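Local coordinates for protein carbohydrate binding module (PDB 2XFD) that binds cellobiose and belongs to a family of calcium-dependent carbohydrate-binding modules that probably recognise xylan, at residues 18-21 against 26-29; 28-33 against 37-42. All coordinates share one frame; numbering follows the deposited sequence.

Contact 1: residues 18-21 against 26-29; sequences VSLQ and TVQT
Leu20 lies alongside Val27, both side chains pointing the same way, with CD2 of Leu20 4.2 Å from CG1 of Val27. The two belong to a beta hairpin of antiparallel strands 17-22 and 25-31, and a classic beta bulge interrupts it here. Val27 and Gln28 both face Leu20, and the register shifts by one between Leu20 and Gln21. Two backbone hydrogen bonds hold the bulge. Leu20 N gives to Gln28 O at 2.9 Å, and Val27 N gives to Leu20 O at 2.8 Å. The bulge also sets CB of Val27 close to the carbonyl oxygen of Leu20.

On the face away from Leu20, Ser19 pairs with Thr29 and Gln21 with Thr26; both are non-hydrogen-bonded pairs. In Thr29, OG1 sits between the backbone N and the carbonyl carbon (chi1 70°). This leaves CG2 turned to Ser19, whose OG comes within 3.1 Å of that methyl, a tight fit. The backbones close up here too, as CA of Thr29 makes a CA-H...O contact of 3.2 Å with O of Val18. The side chains of Gln21 and Thr26 cross at a slant, with no direct bond between them. Water joins them instead. One molecule bonds to Thr26 OG1 and accepts a weak bond from NE2 of Gln21. A second spans the hydroxyls of Ser19 and Thr26. Thr26 OG1 thus has two water partners and ties three side chains of this face together.

Strand 48-53 continues the sheet beyond 17-22: Ser19 bonds through its backbone to Ala52, and Gln21 to Arg50. The amide of Gln28 bends toward the next residue of its own strand, where NE2 makes a weak hydrogen bond of 3.2 Å to O of Thr29.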
loop_
_atom_site.group_PDB
_atom_site.type_symbol
_atom_site.label_atom_id
_atom_site.label_comp_id
_atom_site.label_asym_id
_atom_site.label_seq_id
_atom_site.Cartn_x
_atom_site.Cartn_y
_atom_site.Cartn_z
ATOM N N VAL A 18 6.792 -0.414 -3.791
ATOM C CA VAL A 18 5.523 0.231 -3.576
ATOM C C VAL A 18 5.644 1.725 -3.835
ATOM O O VAL A 18 6.698 2.358 -3.650
ATOM C CB VAL A 18 4.943 -0.006 -2.188
ATOM C CG1 VAL A 18 4.610 -1.460 -2.025
ATOM C CG2 VAL A 18 5.840 0.531 -1.094
ATOM N N SER A 19 4.529 2.291 -4.210
ATOM C CA SER A 19 4.362 3.734 -4.408
ATOM C C SER A 19 3.252 4.256 -3.519
ATOM O O SER A 19 2.153 3.729 -3.510
ATOM C CB SER A 19 4.006 3.987 -5.868
ATOM O OG SER A 19 5.081 3.652 -6.715
ATOM N N LEU A 20 3.563 5.331 -2.830
ATOM C CA LEU A 20 2.547 6.133 -2.139
ATOM C C LEU A 20 2.001 7.148 -3.154
ATOM O O LEU A 20 2.799 7.933 -3.682
ATOM C CB LEU A 20 3.187 6.879 -0.959
ATOM C CG LEU A 20 2.256 7.817 -0.249
ATOM C CD1 LEU A 20 1.059 7.174 0.408
ATOM C CD2 LEU A 20 3.046 8.603 0.791
ATOM N N GLN A 21 0.718 7.113 -3.386
ATOM C CA GLN A 21 0.066 7.983 -4.367
ATOM C C GLN A 21 -0.996 8.830 -3.693
ATOM O O GLN A 21 -1.676 8.335 -2.777
ATOM C CB GLN A 21 -0.574 7.134 -5.457
ATOM C CG GLN A 21 0.389 6.217 -6.163
ATOM C CD GLN A 21 -0.331 5.297 -7.139
ATOM O OE1 GLN A 21 -1.377 4.740 -6.853
ATOM N NE2 GLN A 21 0.285 5.080 -8.235
ATOM N N THR A 26 2.248 10.024 -7.827
ATOM C CA THR A 26 3.205 9.295 -6.985
ATOM C C THR A 26 3.983 10.274 -6.128
ATOM O O THR A 26 4.726 11.083 -6.668
ATOM C CB THR A 26 4.107 8.426 -7.828
ATOM O OG1 THR A 26 3.274 7.368 -8.376
ATOM C CG2 THR A 26 5.235 7.830 -6.952
ATOM N N VAL A 27 3.842 10.207 -4.833
ATOM C CA VAL A 27 4.565 11.012 -3.866
ATOM C C VAL A 27 5.935 10.478 -3.585
ATOM O O VAL A 27 6.930 11.228 -3.527
ATOM C CB VAL A 27 3.738 11.115 -2.518
ATOM C CG1 VAL A 27 4.538 11.823 -1.444
ATOM C CG2 VAL A 27 2.432 11.840 -2.799
ATOM N N GLN A 28 6.071 9.170 -3.443
ATOM C CA GLN A 28 7.361 8.546 -3.157
ATOM C C GLN A 28 7.234 7.078 -3.500
ATOM O O GLN A 28 6.165 6.497 -3.356
ATOM C CB GLN A 28 7.751 8.724 -1.708
ATOM C CG GLN A 28 9.171 8.259 -1.303
ATOM C CD GLN A 28 10.231 8.907 -2.104
ATOM O OE1 GLN A 28 10.713 9.911 -1.728
ATOM N NE2 GLN A 28 10.542 8.354 -3.239
ATOM N N THR A 29 8.323 6.473 -3.948
ATOM C CA THR A 29 8.433 5.047 -4.148
ATOM C C THR A 29 9.516 4.504 -3.212
ATOM O O THR A 29 10.507 5.195 -2.953
ATOM C CB THR A 29 8.724 4.750 -5.596
ATOM O OG1 THR A 29 10.005 5.138 -5.993
ATOM C CG2 THR A 29 7.663 5.308 -6.471
HETATM O O HOH W 1 4.120 4.661 -9.173
HETATM O O HOH W 2 1.233 7.514 -9.921
#

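Contact 2: residues 28-33 against 37-42; sequences QTWTLT and QDYTAS
Trp30 and Tyr39 carry this contact across a beta sandwich, where strands 25-31 and 37-42 run antiparallel in different sheets and no direct hydrogen bond joins the two segments. CB of Tyr39 makes a CH-pi contact over the face of the Trp30 six-membered ring, 3.5 Å from its centroid. The phenol slides past toward the five-membered ring and meets it obliquely, the planes at 47°. CG of Tyr39 stands anti to its carbonyl carbon (chi1 -60°), which carries the phenol toward Leu32 while CB stays over the indole. CG of Gln28 lies over the opposite face of the indole, near its rim. An alanine in place of Trp30 has no indole for CB of Tyr39 to rest on, which would probably open a gap between the sheets and leave the phenol freer to turn.

Apolar contacts flank the pair. Leu32 reaches Tyr39 by CD2, 3.5 Å from CE2. At the other end CB of Ala41 meets CH2 of Trp30 at 4.1 Å.

Polar links run through water. One molecule joins OE1 of Gln37 to OG1 of Thr33. Another lies in the plane of the Tyr39 ring; it bonds to OH at 2.7 Å and accepts from Thr33 N at 3.1 Å.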
loop_
_atom_site.group_PDB
_atom_site.type_symbol
_atom_site.label_atom_id
_atom_site.label_comp_id
_atom_site.label_asym_id
_atom_site.label_seq_id
_atom_site.Cartn_x
_atom_site.Cartn_y
_atom_site.Cartn_z
ATOM N N GLN A 28 6.071 9.170 -3.443
ATOM C CA GLN A 28 7.361 8.546 -3.157
ATOM C C GLN A 28 7.234 7.078 -3.500
ATOM O O GLN A 28 6.165 6.497 -3.356
ATOM C CB GLN A 28 7.751 8.724 -1.708
ATOM C CG GLN A 28 9.171 8.259 -1.303
ATOM C CD GLN A 28 10.231 8.907 -2.104
ATOM O OE1 GLN A 28 10.713 9.911 -1.728
ATOM N NE2 GLN A 28 10.542 8.354 -3.239
ATOM N N THR A 29 8.323 6.473 -3.948
ATOM C CA THR A 29 8.433 5.047 -4.148
ATOM C C THR A 29 9.516 4.504 -3.212
ATOM O O THR A 29 10.507 5.195 -2.953
ATOM C CB THR A 29 8.724 4.750 -5.596
ATOM O OG1 THR A 29 10.005 5.138 -5.993
ATOM C CG2 THR A 29 7.663 5.308 -6.471
ATOM N N TRP A 30 9.340 3.270 -2.767
ATOM C CA TRP A 30 10.254 2.563 -1.900
ATOM C C TRP A 30 10.415 1.136 -2.346
ATOM O O TRP A 30 9.451 0.497 -2.770
ATOM C CB TRP A 30 9.770 2.606 -0.462
ATOM C CG TRP A 30 9.697 3.957 0.124
ATOM C CD1 TRP A 30 10.748 4.725 0.549
ATOM C CD2 TRP A 30 8.528 4.697 0.492
ATOM N NE1 TRP A 30 10.337 5.890 1.090
ATOM C CE2 TRP A 30 8.967 5.884 1.090
ATOM C CE3 TRP A 30 7.144 4.439 0.408
ATOM C CZ2 TRP A 30 8.084 6.821 1.609
ATOM C CZ3 TRP A 30 6.269 5.381 0.897
ATOM C CH2 TRP A 30 6.762 6.542 1.543
ATOM N N THR A 31 11.601 0.604 -2.159
ATOM C CA THR A 31 11.797 -0.827 -2.157
ATOM C C THR A 31 11.659 -1.335 -0.722
ATOM O O THR A 31 12.164 -0.712 0.202
ATOM C CB THR A 31 13.217 -1.189 -2.689
ATOM O OG1 THR A 31 13.426 -0.605 -3.953
ATOM C CG2 THR A 31 13.378 -2.711 -2.798
ATOM N N LEU A 32 10.921 -2.418 -0.533
ATOM C CA LEU A 32 10.643 -2.983 0.770
ATOM C C LEU A 32 11.663 -4.026 1.184
ATOM O O LEU A 32 12.333 -4.618 0.336
ATOM C CB LEU A 32 9.242 -3.546 0.817
ATOM C CG LEU A 32 8.102 -2.547 0.517
ATOM C CD1 LEU A 32 6.789 -3.215 0.596
ATOM C CD2 LEU A 32 8.142 -1.355 1.425
ATOM N N THR A 33 11.753 -4.250 2.487
ATOM C CA THR A 33 12.484 -5.398 2.997
ATOM C C THR A 33 11.483 -6.477 3.382
ATOM O O THR A 33 10.285 -6.264 3.328
ATOM C CB THR A 33 13.314 -4.937 4.222
ATOM O OG1 THR A 33 12.369 -4.641 5.276
ATOM C CG2 THR A 33 14.252 -3.811 3.921
ATOM N N GLN A 37 8.532 -2.275 8.210
ATOM C CA GLN A 37 9.295 -1.081 8.481
ATOM C C GLN A 37 8.429 0.121 8.130
ATOM O O GLN A 37 7.463 0.002 7.380
ATOM C CB GLN A 37 10.634 -0.976 7.742
ATOM C CG GLN A 37 11.591 -2.121 8.039
ATOM C CD GLN A 37 12.158 -2.228 9.411
ATOM O OE1 GLN A 37 12.840 -3.256 9.692
ATOM N NE2 GLN A 37 11.961 -1.290 10.232
ATOM N N ASP A 38 8.810 1.276 8.650
ATOM C CA ASP A 38 8.141 2.530 8.383
ATOM C C ASP A 38 8.782 3.313 7.283
ATOM O O ASP A 38 10.035 3.391 7.222
ATOM C CB ASP A 38 8.180 3.428 9.610
ATOM C CG ASP A 38 7.361 2.970 10.724
ATOM O OD1 ASP A 38 6.535 2.082 10.618
ATOM O OD2 ASP A 38 7.534 3.617 11.833
ATOM N N TYR A 39 8.004 3.898 6.418
ATOM C CA TYR A 39 8.430 4.699 5.292
ATOM C C TYR A 39 7.620 5.978 5.324
ATOM O O TYR A 39 6.386 5.915 5.294
ATOM C CB TYR A 39 8.157 3.933 3.975
ATOM C CG TYR A 39 8.881 2.601 3.891
ATOM C CD1 TYR A 39 10.129 2.525 3.356
ATOM C CD2 TYR A 39 8.344 1.454 4.442
ATOM C CE1 TYR A 39 10.849 1.322 3.332
ATOM C CE2 TYR A 39 9.044 0.278 4.424
ATOM C CZ TYR A 39 10.304 0.193 3.857
ATOM O OH TYR A 39 11.032 -0.948 3.859
ATOM N N THR A 40 8.258 7.134 5.379
ATOM C CA THR A 40 7.539 8.403 5.617
ATOM C C THR A 40 7.784 9.365 4.502
ATOM O O THR A 40 8.909 9.532 4.028
ATOM C CB THR A 40 7.940 9.005 6.976
ATOM O OG1 THR A 40 7.540 8.083 7.995
ATOM C CG2 THR A 40 7.277 10.304 7.243
ATOM N N ALA A 41 6.733 10.064 4.089
ATOM C CA ALA A 41 6.829 11.147 3.127
ATOM C C ALA A 41 5.874 12.251 3.500
ATOM O O ALA A 41 4.925 12.076 4.215
ATOM C CB ALA A 41 6.543 10.667 1.719
ATOM N N SER A 42 6.154 13.415 2.935
ATOM C CA SER A 42 5.388 14.632 3.080
ATOM C C SER A 42 4.702 14.962 1.779
ATOM O O SER A 42 5.253 14.681 0.706
ATOM C CB SER A 42 6.324 15.855 3.369
ATOM O OG SER A 42 6.981 15.750 4.628
HETATM O O HOH W 3 9.858 -3.205 4.671
HETATM O O HOH W 4 13.826 -4.954 7.551
#

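In the fold
The centres of the two contacts are about 8 Å apart, and strand 25-31 serves both. Contact 1 comes first along the chain and joins that strand to 17-22 within one sheet. Contact 2 follows from the shared residues Gln28 and Thr29 and reaches strand 37-42, which pairs with 4-11 in the other sheet. The join is direct: Val18 O lies 2.9 Å from Trp30 N, a probable hydrogen bond, and Leu20 CB packs 3.9 Å from Trp30 CZ3. Together they tie an outermost strand to its neighbour and to the facing sheet. The bound glucose is about 13 Å from the Val18 side chain and about 14 Å from that of Leu32, so neither contact forms the sugar site.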